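Local atomic coordinates of ATP-dependent DNA helicase PIF1 (Candida albicans, PDB entry 7OTJ), a protein that unwinds DNA in the 5'-3' direction by coupling ATP hydrolysis to movement along single strands, and probably resolves G-quadruplexes to keep nuclear and mitochondrial genomes stable. Residues V463-K468 with Y477-R482; S451-Q456 with K469-G474; G30-L35 with C61-I66. One frame throughout, in Å; residues are numbered along the deposited sequence.

Contact 1 (V463-K468 with Y477-R482). With K (potassium ion), chain I; ALF (tetrafluoroaluminate ion), chain F.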
loop_
_atom_site.group_PDB
_atom_site.type_symbol
_atom_site.label_atom_id
_atom_site.label_comp_id
_atom_site.label_asym_id
_atom_site.label_seq_id
_atom_site.Cartn_x
_atom_site.Cartn_y
_atom_site.Cartn_z
ATOM N N VAL A 463 16.850 3.176 -6.175
ATOM C CA VAL A 463 16.287 1.859 -5.899
ATOM C C VAL A 463 17.075 0.809 -6.673
ATOM O O VAL A 463 17.416 1.007 -7.843
ATOM C CB VAL A 463 14.777 1.821 -6.245
ATOM C CG1 VAL A 463 14.524 2.368 -7.645
ATOM C CG2 VAL A 463 14.210 0.412 -6.098
ATOM N N VAL A 464 17.370 -0.310 -6.016
ATOM C CA VAL A 464 17.939 -1.482 -6.674
ATOM C C VAL A 464 16.864 -2.560 -6.718
ATOM O O VAL A 464 16.258 -2.889 -5.691
ATOM C CB VAL A 464 19.220 -1.987 -5.980
ATOM C CG1 VAL A 464 19.082 -1.980 -4.477
ATOM C CG2 VAL A 464 19.549 -3.384 -6.457
ATOM N N VAL A 465 16.611 -3.087 -7.912
ATOM C CA VAL A 465 15.563 -4.070 -8.156
ATOM C C VAL A 465 16.227 -5.401 -8.478
ATOM O O VAL A 465 17.039 -5.491 -9.407
ATOM C CB VAL A 465 14.627 -3.638 -9.295
ATOM C CG1 VAL A 465 13.633 -4.756 -9.618
ATOM C CG2 VAL A 465 13.897 -2.357 -8.927
ATOM N N ASP A 466 15.888 -6.433 -7.712
ATOM C CA ASP A 466 16.406 -7.778 -7.927
ATOM C C ASP A 466 15.265 -8.622 -8.477
ATOM O O ASP A 466 14.331 -8.965 -7.747
ATOM C CB ASP A 466 16.960 -8.376 -6.636
ATOM C CG ASP A 466 17.584 -9.749 -6.848
ATOM O OD1 ASP A 466 17.601 -10.229 -8.001
ATOM O OD2 ASP A 466 18.059 -10.351 -5.862
ATOM N N MET A 467 15.339 -8.946 -9.767
ATOM C CA MET A 467 14.271 -9.651 -10.455
ATOM C C MET A 467 14.356 -11.165 -10.300
ATOM O O MET A 467 13.661 -11.886 -11.026
ATOM C CB MET A 467 14.275 -9.267 -11.933
ATOM C CG MET A 467 14.073 -7.779 -12.128
ATOM S SD MET A 467 14.107 -7.273 -13.842
ATOM C CE MET A 467 12.915 -8.393 -14.559
ATOM N N LYS A 468 15.133 -11.649 -9.325
ATOM C CA LYS A 468 15.502 -13.062 -9.268
ATOM C C LYS A 468 14.277 -13.960 -9.136
ATOM O O LYS A 468 14.132 -14.942 -9.873
ATOM C CB LYS A 468 16.468 -13.299 -8.104
ATOM C CG LYS A 468 17.199 -14.648 -8.119
ATOM C CD LYS A 468 18.531 -14.543 -8.866
ATOM C CE LYS A 468 19.394 -15.795 -8.729
ATOM N NZ LYS A 468 20.780 -15.564 -9.256
ATOM N N TYR A 477 7.143 -5.014 -14.339
ATOM C CA TYR A 477 6.758 -3.657 -14.727
ATOM C C TYR A 477 6.606 -2.741 -13.514
ATOM O O TYR A 477 7.105 -1.609 -13.515
ATOM C CB TYR A 477 5.463 -3.674 -15.540
ATOM C CG TYR A 477 4.987 -2.283 -15.869
ATOM C CD1 TYR A 477 5.779 -1.423 -16.618
ATOM C CD2 TYR A 477 3.759 -1.816 -15.412
ATOM C CE1 TYR A 477 5.362 -0.141 -16.907
ATOM C CE2 TYR A 477 3.333 -0.539 -15.701
ATOM C CZ TYR A 477 4.137 0.295 -16.448
ATOM O OH TYR A 477 3.711 1.570 -16.739
ATOM N N VAL A 478 5.874 -3.193 -12.488
ATOM C CA VAL A 478 5.730 -2.406 -11.261
ATOM C C VAL A 478 7.094 -2.110 -10.649
ATOM O O VAL A 478 7.403 -0.963 -10.302
ATOM C CB VAL A 478 4.807 -3.126 -10.257
ATOM C CG1 VAL A 478 4.812 -2.416 -8.919
ATOM C CG2 VAL A 478 3.399 -3.193 -10.798
ATOM N N ALA A 479 7.943 -3.134 -10.541
ATOM C CA ALA A 479 9.250 -2.961 -9.909
ATOM C C ALA A 479 10.085 -1.935 -10.653
ATOM O O ALA A 479 10.569 -0.962 -10.063
ATOM C CB ALA A 479 9.987 -4.299 -9.843
ATOM N N LEU A 480 10.259 -2.127 -11.958
ATOM C CA LEU A 480 11.116 -1.222 -12.706
ATOM C C LEU A 480 10.524 0.178 -12.838
ATOM O O LEU A 480 11.287 1.139 -12.983
ATOM C CB LEU A 480 11.408 -1.821 -14.085
ATOM C CG LEU A 480 12.072 -3.208 -14.022
ATOM C CD1 LEU A 480 12.315 -3.802 -15.401
ATOM C CD2 LEU A 480 13.369 -3.142 -13.221
ATOM N N SER A 481 9.206 0.331 -12.734
ATOM C CA SER A 481 8.581 1.636 -12.920
ATOM C C SER A 481 8.521 2.464 -11.642
ATOM O O SER A 481 8.033 3.597 -11.680
ATOM C CB SER A 481 7.171 1.478 -13.496
ATOM O OG SER A 481 6.400 0.584 -12.720
ATOM N N ARG A 482 9.004 1.928 -10.518
ATOM C CA ARG A 482 9.115 2.727 -9.303
ATOM C C ARG A 482 10.184 3.803 -9.413
ATOM O O ARG A 482 10.118 4.802 -8.689
ATOM C CB ARG A 482 9.436 1.837 -8.099
ATOM C CG ARG A 482 8.442 0.711 -7.835
ATOM C CD ARG A 482 7.039 1.235 -7.689
ATOM N NE ARG A 482 6.301 1.216 -8.948
ATOM C CZ ARG A 482 5.199 1.917 -9.170
ATOM N NH1 ARG A 482 4.701 2.729 -8.252
ATOM N NH2 ARG A 482 4.588 1.811 -10.346
HETATM K K K I . 12.965 -11.296 -6.497
HETATM AL AL ALF F . 1.603 4.049 -9.880
HETATM F F1 ALF F . 0.182 4.099 -8.807
HETATM F F2 ALF F . 3.036 4.009 -10.946
HETATM F F3 ALF F . 0.495 3.771 -11.253
HETATM F F4 ALF F . 2.715 4.407 -8.529
HETATM O O HOH W 1 1.434 1.707 -9.285
#
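Val-465 packs against Ala-479 and Leu-480 where strand 463-466 packs against helix 475-481, the opening strand and the helix of a beta-alpha-beta crossover that returns through strand 489-492 in the second RecA-like domain. The backbones come nearest at this level, with CA of Val-465 6.6 Å from CA of Ala-479. Val-465 and Met-467, two residues apart, both point their CB toward the helix. In Val-465 the CG1 methyl is trans to the backbone N (chi1 174°), which lays it against CB of Ala-479 at 3.7 Å; the same methyl touches CD2 of Leu-480 at 4.0 Å, and the valine and leucine side chains cross at about a right angle. Asp-466 faces away from the helix, and its backbone O binds the potassium ion, a site it shares with Glu-242, while its OD1 is hydrogen-bonded to Asn-493. Met-467 closes the far end: its SD reaches CD1 of Leu-480 at 4.2 Å, and both side chains also rest on Val-491 of strand 489-492. No hydrogen bond crosses the interface; the side chains that meet are apolar. Arg-482, next along the chain, carries its side chain to the nucleotide site, consistent with the arginine finger of helicases. NE of this bent side chain donates to O of Val-478 at 2.8 Å, near the guanidinium plane, and NH2 donates to OG of Ser-481; together they restrain the group. The edge then meets the tetrafluoroaluminate, NH2 donating to F2 at 2.8 Å and NH1 to F4 along a nearly straight 165° bond.

Contact 2 (S451-Q456 with K469-G474). With nucleotides of chain C.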
loop_
_atom_site.group_PDB
_atom_site.type_symbol
_atom_site.label_atom_id
_atom_site.label_comp_id
_atom_site.label_asym_id
_atom_site.label_seq_id
_atom_site.Cartn_x
_atom_site.Cartn_y
_atom_site.Cartn_z
ATOM N N SER A 451 8.791 -5.478 -0.467
ATOM C CA SER A 451 8.258 -6.331 -1.517
ATOM C C SER A 451 7.775 -5.481 -2.687
ATOM O O SER A 451 7.307 -4.351 -2.512
ATOM C CB SER A 451 7.117 -7.203 -0.988
ATOM O OG SER A 451 5.963 -6.441 -0.671
ATOM N N ILE A 452 7.913 -6.029 -3.897
ATOM C CA ILE A 452 7.418 -5.333 -5.081
ATOM C C ILE A 452 5.930 -5.048 -4.938
ATOM O O ILE A 452 5.446 -3.989 -5.358
ATOM C CB ILE A 452 7.729 -6.142 -6.352
ATOM C CG1 ILE A 452 9.245 -6.221 -6.560
ATOM C CG2 ILE A 452 7.053 -5.518 -7.567
ATOM C CD1 ILE A 452 9.671 -7.133 -7.674
ATOM N N HIS A 453 5.184 -5.981 -4.332
ATOM C CA HIS A 453 3.753 -5.779 -4.129
ATOM C C HIS A 453 3.487 -4.505 -3.339
ATOM O O HIS A 453 2.710 -3.646 -3.771
ATOM C CB HIS A 453 3.150 -6.990 -3.414
ATOM C CG HIS A 453 2.642 -8.048 -4.342
ATOM N ND1 HIS A 453 3.476 -8.949 -4.975
ATOM C CD2 HIS A 453 1.386 -8.344 -4.749
ATOM C CE1 HIS A 453 2.752 -9.756 -5.730
ATOM N NE2 HIS A 453 1.481 -9.409 -5.611
ATOM N N LYS A 454 4.186 -4.330 -2.217
ATOM C CA LYS A 454 3.967 -3.165 -1.376
ATOM C C LYS A 454 4.605 -1.908 -1.948
ATOM O O LYS A 454 4.263 -0.804 -1.515
ATOM C CB LYS A 454 4.494 -3.426 0.043
ATOM C CG LYS A 454 3.656 -4.427 0.853
ATOM C CD LYS A 454 4.223 -4.682 2.254
ATOM C CE LYS A 454 4.474 -3.380 3.016
ATOM N NZ LYS A 454 5.173 -3.571 4.326
ATOM N N SER A 455 5.511 -2.038 -2.917
ATOM C CA SER A 455 6.029 -0.847 -3.577
ATOM C C SER A 455 5.033 -0.241 -4.551
ATOM O O SER A 455 5.147 0.950 -4.861
ATOM C CB SER A 455 7.321 -1.160 -4.335
ATOM O OG SER A 455 7.059 -1.966 -5.474
ATOM N N GLN A 456 4.063 -1.019 -5.031
ATOM C CA GLN A 456 3.153 -0.521 -6.053
ATOM C C GLN A 456 2.410 0.708 -5.541
ATOM O O GLN A 456 1.674 0.638 -4.551
ATOM C CB GLN A 456 2.179 -1.612 -6.486
ATOM C CG GLN A 456 1.280 -1.177 -7.634
ATOM C CD GLN A 456 0.497 -2.325 -8.242
ATOM O OE1 GLN A 456 1.040 -3.395 -8.500
ATOM N NE2 GLN A 456 -0.786 -2.102 -8.481
ATOM N N LYS A 469 13.378 -13.641 -8.202
ATOM C CA LYS A 469 12.255 -14.513 -7.884
ATOM C C LYS A 469 10.926 -14.006 -8.443
ATOM O O LYS A 469 9.870 -14.411 -7.952
ATOM C CB LYS A 469 12.140 -14.702 -6.368
ATOM C CG LYS A 469 13.334 -15.369 -5.705
ATOM C CD LYS A 469 13.616 -16.738 -6.321
ATOM C CE LYS A 469 14.905 -17.352 -5.779
ATOM N NZ LYS A 469 15.236 -18.652 -6.436
ATOM N N ILE A 470 10.953 -13.140 -9.463
ATOM C CA ILE A 470 9.706 -12.628 -10.030
ATOM C C ILE A 470 8.871 -13.794 -10.536
ATOM O O ILE A 470 9.347 -14.636 -11.307
ATOM C CB ILE A 470 9.981 -11.605 -11.148
ATOM C CG1 ILE A 470 9.938 -10.170 -10.619
ATOM C CG2 ILE A 470 8.922 -11.695 -12.229
ATOM C CD1 ILE A 470 10.862 -9.893 -9.478
ATOM N N PHE A 471 7.615 -13.855 -10.093
ATOM C CA PHE A 471 6.756 -14.990 -10.387
ATOM C C PHE A 471 5.407 -14.595 -10.967
ATOM O O PHE A 471 4.635 -15.485 -11.340
ATOM C CB PHE A 471 6.525 -15.820 -9.111
ATOM C CG PHE A 471 5.955 -15.021 -7.970
ATOM C CD1 PHE A 471 4.580 -14.878 -7.818
ATOM C CD2 PHE A 471 6.792 -14.397 -7.055
ATOM C CE1 PHE A 471 4.056 -14.133 -6.774
ATOM C CE2 PHE A 471 6.267 -13.649 -6.008
ATOM C CZ PHE A 471 4.902 -13.519 -5.871
ATOM N N GLU A 472 5.112 -13.301 -11.091
ATOM C CA GLU A 472 3.756 -12.843 -11.350
ATOM C C GLU A 472 3.733 -11.815 -12.472
ATOM O O GLU A 472 4.670 -11.029 -12.641
ATOM C CB GLU A 472 3.147 -12.235 -10.075
ATOM C CG GLU A 472 1.691 -11.802 -10.182
ATOM C CD GLU A 472 0.737 -12.971 -10.327
ATOM O OE1 GLU A 472 0.497 -13.409 -11.472
ATOM O OE2 GLU A 472 0.232 -13.454 -9.292
ATOM N N ASN A 473 2.626 -11.820 -13.221
ATOM C CA ASN A 473 2.409 -10.828 -14.265
ATOM C C ASN A 473 2.467 -9.426 -13.685
ATOM O O ASN A 473 1.995 -9.177 -12.571
ATOM C CB ASN A 473 1.050 -11.035 -14.934
ATOM C CG ASN A 473 0.918 -12.388 -15.587
ATOM O OD1 ASN A 473 1.864 -12.893 -16.197
ATOM N ND2 ASN A 473 -0.261 -12.990 -15.460
ATOM N N GLY A 474 3.009 -8.499 -14.472
ATOM C CA GLY A 474 3.147 -7.117 -14.069
ATOM C C GLY A 474 4.112 -6.845 -12.936
ATOM O O GLY A 474 4.335 -5.672 -12.612
ATOM P P DT C 2 5.635 -14.662 -0.544
ATOM O OP1 DT C 2 7.101 -14.461 -0.570
ATOM O OP2 DT C 2 5.002 -15.426 0.556
ATOM O "O5'" DT C 2 4.952 -13.219 -0.633
ATOM C "C5'" DT C 2 5.487 -12.229 -1.509
ATOM C "C4'" DT C 2 4.381 -11.455 -2.202
ATOM O "O4'" DT C 2 3.763 -12.299 -3.191
ATOM C "C3'" DT C 2 3.273 -10.973 -1.280
ATOM O "O3'" DT C 2 3.517 -9.624 -0.935
ATOM C "C2'" DT C 2 1.991 -11.113 -2.109
ATOM C "C1'" DT C 2 2.354 -12.135 -3.188
ATOM N N1 DT C 2 1.724 -13.482 -2.998
ATOM C C2 DT C 2 1.105 -14.090 -4.068
ATOM O O2 DT C 2 1.016 -13.574 -5.170
ATOM N N3 DT C 2 0.573 -15.325 -3.798
ATOM C C4 DT C 2 0.612 -16.003 -2.596
ATOM O O4 DT C 2 0.105 -17.112 -2.453
ATOM C C5 DT C 2 1.289 -15.317 -1.520
ATOM C C7 DT C 2 1.395 -15.958 -0.167
ATOM C C6 DT C 2 1.809 -14.105 -1.771
ATOM O OP3 DT C 1 9.468 -20.376 -2.629
ATOM P P DT C 1 9.952 -19.095 -3.189
ATOM O OP1 DT C 1 10.705 -19.362 -4.433
ATOM O OP2 DT C 1 10.617 -18.350 -2.098
ATOM O "O5'" DT C 1 8.644 -18.279 -3.585
ATOM C "C5'" DT C 1 7.564 -18.194 -2.673
ATOM C "C4'" DT C 1 6.828 -16.883 -2.857
ATOM O "O4'" DT C 1 6.483 -16.721 -4.254
ATOM C "C3'" DT C 1 5.509 -16.771 -2.112
ATOM O "O3'" DT C 1 5.197 -15.393 -1.906
ATOM C "C2'" DT C 1 4.549 -17.421 -3.101
ATOM C "C1'" DT C 1 5.087 -16.878 -4.425
ATOM N N1 DT C 1 4.868 -17.777 -5.592
ATOM C C2 DT C 1 3.603 -17.912 -6.125
ATOM O O2 DT C 1 2.620 -17.339 -5.682
ATOM N N3 DT C 1 3.527 -18.755 -7.204
ATOM C C4 DT C 1 4.568 -19.457 -7.792
ATOM O O4 DT C 1 4.400 -20.192 -8.760
ATOM C C5 DT C 1 5.865 -19.264 -7.185
ATOM C C7 DT C 1 7.068 -19.970 -7.732
ATOM C C6 DT C 1 5.950 -18.443 -6.132
ATOM P P DT C 3 3.292 -9.118 0.570
ATOM O OP1 DT C 3 4.150 -7.923 0.771
ATOM O OP2 DT C 3 3.438 -10.293 1.461
ATOM O "O5'" DT C 3 1.751 -8.671 0.593
ATOM C "C5'" DT C 3 1.304 -7.645 -0.283
ATOM C "C4'" DT C 3 -0.218 -7.618 -0.405
ATOM O "O4'" DT C 3 -0.683 -8.836 -1.017
ATOM C "C3'" DT C 3 -0.978 -7.512 0.902
ATOM O "O3'" DT C 3 -1.137 -6.149 1.251
ATOM C "C2'" DT C 3 -2.325 -8.157 0.567
ATOM C "C1'" DT C 3 -1.958 -9.184 -0.502
ATOM N N1 DT C 3 -1.886 -10.582 -0.002
ATOM C C2 DT C 3 -2.997 -11.385 -0.085
ATOM O O2 DT C 3 -4.060 -11.003 -0.533
ATOM N N3 DT C 3 -2.816 -12.661 0.387
ATOM C C4 DT C 3 -1.648 -13.201 0.914
ATOM O O4 DT C 3 -1.576 -14.360 1.316
ATOM C C5 DT C 3 -0.521 -12.301 0.964
ATOM C C7 DT C 3 0.798 -12.766 1.516
ATOM C C6 DT C 3 -0.692 -11.054 0.504
#
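Ile-452 and Ile-470 meet at their ends, CD1 of Ile-452 lying 3.5 Å from CD1 of Ile-470, with the two side chains crossing at about a right angle. Alongside this apolar pair, CE1 of His-453 stands 4.3 Å from CZ of Phe-471, and the two rings together form a surface that receives the DNA strand of chain C. The sugar of DT2 of chain C lies over one face of the His-453 ring, with its C1' 3.5 Å from CE1 of His-453. Phe-471 turns one face to the sugar of DT1 of chain C and its edge to the next one, CZ of Phe-471 being 3.2 Å from O4' of DT2 of chain C. Its CG sits between the backbone N and the carbonyl carbon (chi1 56°), an orientation that brings the ring up against both sugars. The ring also reaches the O2 side of both thymines: CD1 of Phe-471 is 3.6 Å from C2 of DT1 of chain C, and CE1 of Phe-471 is 3.5 Å from O2 of DT2 of chain C.

Farther along, OG of Ser-451 donates to OP1 of DT3 of chain C at 2.8 Å and accepts from N of Lys-454 at 3.2 Å, capping helix 452-455. The helix N-terminus would be expected to favour the phosphate held there. In the loop, OE1 of Glu-472 uses its anti lone pair to accept from N of Asn-473, and Gln-475 binds the backbone N of Phe-471.

Helix 452-455 follows edge strand 449-451 and leans through Ile-452 on Leu-236 of strand 234-237 and on Ala-479 of helix 475-481. The loop 469-474 connects strand 463-466 with that same helix, Gly-474 being its N-cap.

Contact 3 (G30-L35 with C61-I66). With MG (magnesium ion), chain G; ADP (adenosine-5'-diphosphate), chain E.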
loop_
_atom_site.group_PDB
_atom_site.type_symbol
_atom_site.label_atom_id
_atom_site.label_comp_id
_atom_site.label_asym_id
_atom_site.label_seq_id
_atom_site.Cartn_x
_atom_site.Cartn_y
_atom_site.Cartn_z
ATOM N N GLY A 30 0.483 10.280 -12.683
ATOM C CA GLY A 30 -0.161 11.242 -11.816
ATOM C C GLY A 30 -1.557 10.862 -11.376
ATOM O O GLY A 30 -2.371 11.747 -11.091
ATOM N N LYS A 31 -1.862 9.564 -11.314
ATOM C CA LYS A 31 -3.201 9.135 -10.923
ATOM C C LYS A 31 -3.465 9.439 -9.453
ATOM O O LYS A 31 -4.496 10.028 -9.110
ATOM C CB LYS A 31 -3.383 7.644 -11.216
ATOM C CG LYS A 31 -3.471 7.300 -12.704
ATOM C CD LYS A 31 -3.788 5.815 -12.930
ATOM C CE LYS A 31 -2.701 4.888 -12.385
ATOM N NZ LYS A 31 -1.455 4.844 -13.210
ATOM N N SER A 32 -2.533 9.075 -8.569
ATOM C CA SER A 32 -2.763 9.298 -7.143
ATOM C C SER A 32 -2.665 10.774 -6.788
ATOM O O SER A 32 -3.372 11.249 -5.893
ATOM C CB SER A 32 -1.776 8.486 -6.305
ATOM O OG SER A 32 -1.958 7.104 -6.517
ATOM N N VAL A 33 -1.777 11.511 -7.454
ATOM C CA VAL A 33 -1.704 12.951 -7.229
ATOM C C VAL A 33 -3.039 13.602 -7.556
ATOM O O VAL A 33 -3.545 14.438 -6.800
ATOM C CB VAL A 33 -0.555 13.563 -8.052
ATOM C CG1 VAL A 33 -0.613 15.073 -8.021
ATOM C CG2 VAL A 33 0.771 13.070 -7.510
ATOM N N LEU A 34 -3.630 13.227 -8.691
ATOM C CA LEU A 34 -4.976 13.686 -9.014
ATOM C C LEU A 34 -5.987 13.208 -7.977
ATOM O O LEU A 34 -6.857 13.973 -7.543
ATOM C CB LEU A 34 -5.361 13.196 -10.409
ATOM C CG LEU A 34 -6.840 13.280 -10.782
ATOM C CD1 LEU A 34 -7.349 14.720 -10.730
ATOM C CD2 LEU A 34 -7.034 12.673 -12.157
ATOM N N LEU A 35 -5.855 11.955 -7.543
ATOM C CA LEU A 35 -6.780 11.386 -6.570
ATOM C C LEU A 35 -6.821 12.216 -5.292
ATOM O O LEU A 35 -7.898 12.447 -4.728
ATOM C CB LEU A 35 -6.383 9.943 -6.271
ATOM C CG LEU A 35 -7.504 9.042 -5.765
ATOM C CD1 LEU A 35 -8.775 9.293 -6.570
ATOM C CD2 LEU A 35 -7.072 7.580 -5.848
ATOM N N CYS A 61 -2.046 4.618 2.506
ATOM C CA CYS A 61 -1.358 5.730 3.151
ATOM C C CYS A 61 -0.910 6.762 2.131
ATOM O O CYS A 61 -0.841 7.957 2.443
ATOM C CB CYS A 61 -0.146 5.227 3.936
ATOM S SG CYS A 61 -0.504 4.083 5.285
ATOM N N ASN A 62 -0.601 6.324 0.911
ATOM C CA ASN A 62 -0.154 7.247 -0.123
ATOM C C ASN A 62 -1.239 8.248 -0.520
ATOM O O ASN A 62 -0.929 9.268 -1.144
ATOM C CB ASN A 62 0.327 6.453 -1.340
ATOM C CG ASN A 62 0.932 7.333 -2.405
ATOM O OD1 ASN A 62 0.455 7.365 -3.536
ATOM N ND2 ASN A 62 1.982 8.062 -2.047
ATOM N N ILE A 63 -2.500 7.985 -0.184
ATOM C CA ILE A 63 -3.579 8.914 -0.496
ATOM C C ILE A 63 -4.370 9.228 0.765
ATOM O O ILE A 63 -5.530 9.646 0.695
ATOM C CB ILE A 63 -4.493 8.354 -1.595
ATOM C CG1 ILE A 63 -5.029 6.988 -1.175
ATOM C CG2 ILE A 63 -3.735 8.257 -2.910
ATOM C CD1 ILE A 63 -6.004 6.403 -2.151
ATOM N N GLY A 64 -3.754 9.016 1.925
ATOM C CA GLY A 64 -4.418 9.292 3.192
ATOM C C GLY A 64 -5.674 8.475 3.414
ATOM O O GLY A 64 -6.687 9.008 3.879
ATOM N N GLY A 65 -5.618 7.179 3.126
ATOM C CA GLY A 65 -6.781 6.340 3.293
ATOM C C GLY A 65 -6.511 5.063 4.061
ATOM O O GLY A 65 -5.522 4.951 4.793
ATOM N N ILE A 66 -7.412 4.096 3.912
ATOM C CA ILE A 66 -7.327 2.813 4.587
ATOM C C ILE A 66 -7.586 1.736 3.545
ATOM O O ILE A 66 -8.016 2.018 2.428
ATOM C CB ILE A 66 -8.320 2.702 5.760
ATOM C CG1 ILE A 66 -9.757 2.766 5.238
ATOM C CG2 ILE A 66 -8.045 3.788 6.795
ATOM C CD1 ILE A 66 -10.811 2.719 6.322
HETATM MG MG MG G . -0.820 5.512 -7.866
HETATM P PB ADP E . 0.537 7.115 -10.446
HETATM O O1B ADP E . -0.227 7.106 -11.757
HETATM O O2B ADP E . -0.320 7.046 -9.200
HETATM O O3B ADP E . 1.738 6.205 -10.429
HETATM P PA ADP E . 1.655 9.310 -9.009
HETATM O O1A ADP E . 0.469 10.115 -8.541
HETATM O O2A ADP E . 2.349 8.365 -8.061
HETATM O O3A ADP E . 1.223 8.573 -10.380
HETATM O "O5'" ADP E . 2.772 10.307 -9.587
HETATM C "C5'" ADP E . 4.131 9.894 -9.655
HETATM C "C4'" ADP E . 5.011 11.128 -9.648
HETATM O "O4'" ADP E . 4.569 12.035 -10.658
HETATM C "C3'" ADP E . 4.901 11.845 -8.315
HETATM O "O3'" ADP E . 6.210 11.991 -7.765
HETATM C "C2'" ADP E . 4.328 13.213 -8.626
HETATM O "O2'" ADP E . 5.030 14.231 -7.907
HETATM C "C1'" ADP E . 4.514 13.359 -10.127
HETATM N N9 ADP E . 3.365 14.068 -10.726
HETATM C C8 ADP E . 2.099 13.616 -10.759
HETATM N N7 ADP E . 1.285 14.503 -11.385
HETATM C C5 ADP E . 2.039 15.549 -11.761
HETATM C C6 ADP E . 1.815 16.833 -12.468
HETATM N N6 ADP E . 0.580 17.184 -12.902
HETATM N N1 ADP E . 2.882 17.643 -12.656
HETATM C C2 ADP E . 4.113 17.303 -12.226
HETATM N N3 ADP E . 4.387 16.156 -11.583
HETATM C C4 ADP E . 3.412 15.257 -11.323
HETATM O O HOH W 2 -2.497 4.927 -8.811
HETATM O O HOH W 3 0.773 6.468 -6.808
HETATM O O HOH W 4 -0.818 4.446 -6.169
#
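Ser-32 presents its CB to two side chains of the turn at 61-66: OD1 of Asn-62 lies 3.7 Å from it, and CG2 of Ile-63 approaches CB of Ser-32 to 3.9 Å. Farther along the helix, Leu-35 meets the other branch of Ile-63, CD2 of Leu-35 to CD1 of Ile-63 at 4.0 Å, the two side chains crossing obliquely. Ile-63 can touch both because its CG1 lies between backbone N and carbonyl carbon (chi1 56°). The type I turn from Cys-61 to Gly-64 belongs to a Schellman motif that ends helix 57-61.

While CB faces the turn, OG of Ser-32 faces the magnesium ion at 2.4 Å and is also hydrogen-bonded to Asp-107. This is the P-loop (Walker A) helix start, where N of Ser-32 donates to O2B of ADP at 3.1 Å and N of Lys-31 to O1B at 3.0 Å. NZ of Lys-31 binds O1B and also tetrafluoroaluminate, so the lysine amine and several backbone amides gather round the phosphates. The chemistry thus divides Ser-32: its carbon side is packed by the turn, while its hydroxyl joins O2B of ADP and three waters round the metal.

Contacts 1 and 2 are directly joined, their centres 8 Å apart and their segments alternating along the chain; CB of Ala-479 touches CD1 of Ile-452 at 3.6 Å, so one face of helix 475-481 meets both strand 463-466 and helix 452-455. Contact 3 belongs to the other RecA-like domain: its centre is 21 Å from that of contact 1 and 20 Å from that of contact 2, with nearest atoms about 7 Å away in both cases. The nucleotide site bridges the gap, since Arg-482 of contact 1 and Lys-31 of contact 3 both bind tetrafluoroaluminate. Contact 2 touches the bound DNA, which places nucleotide and DNA sites on linked elements.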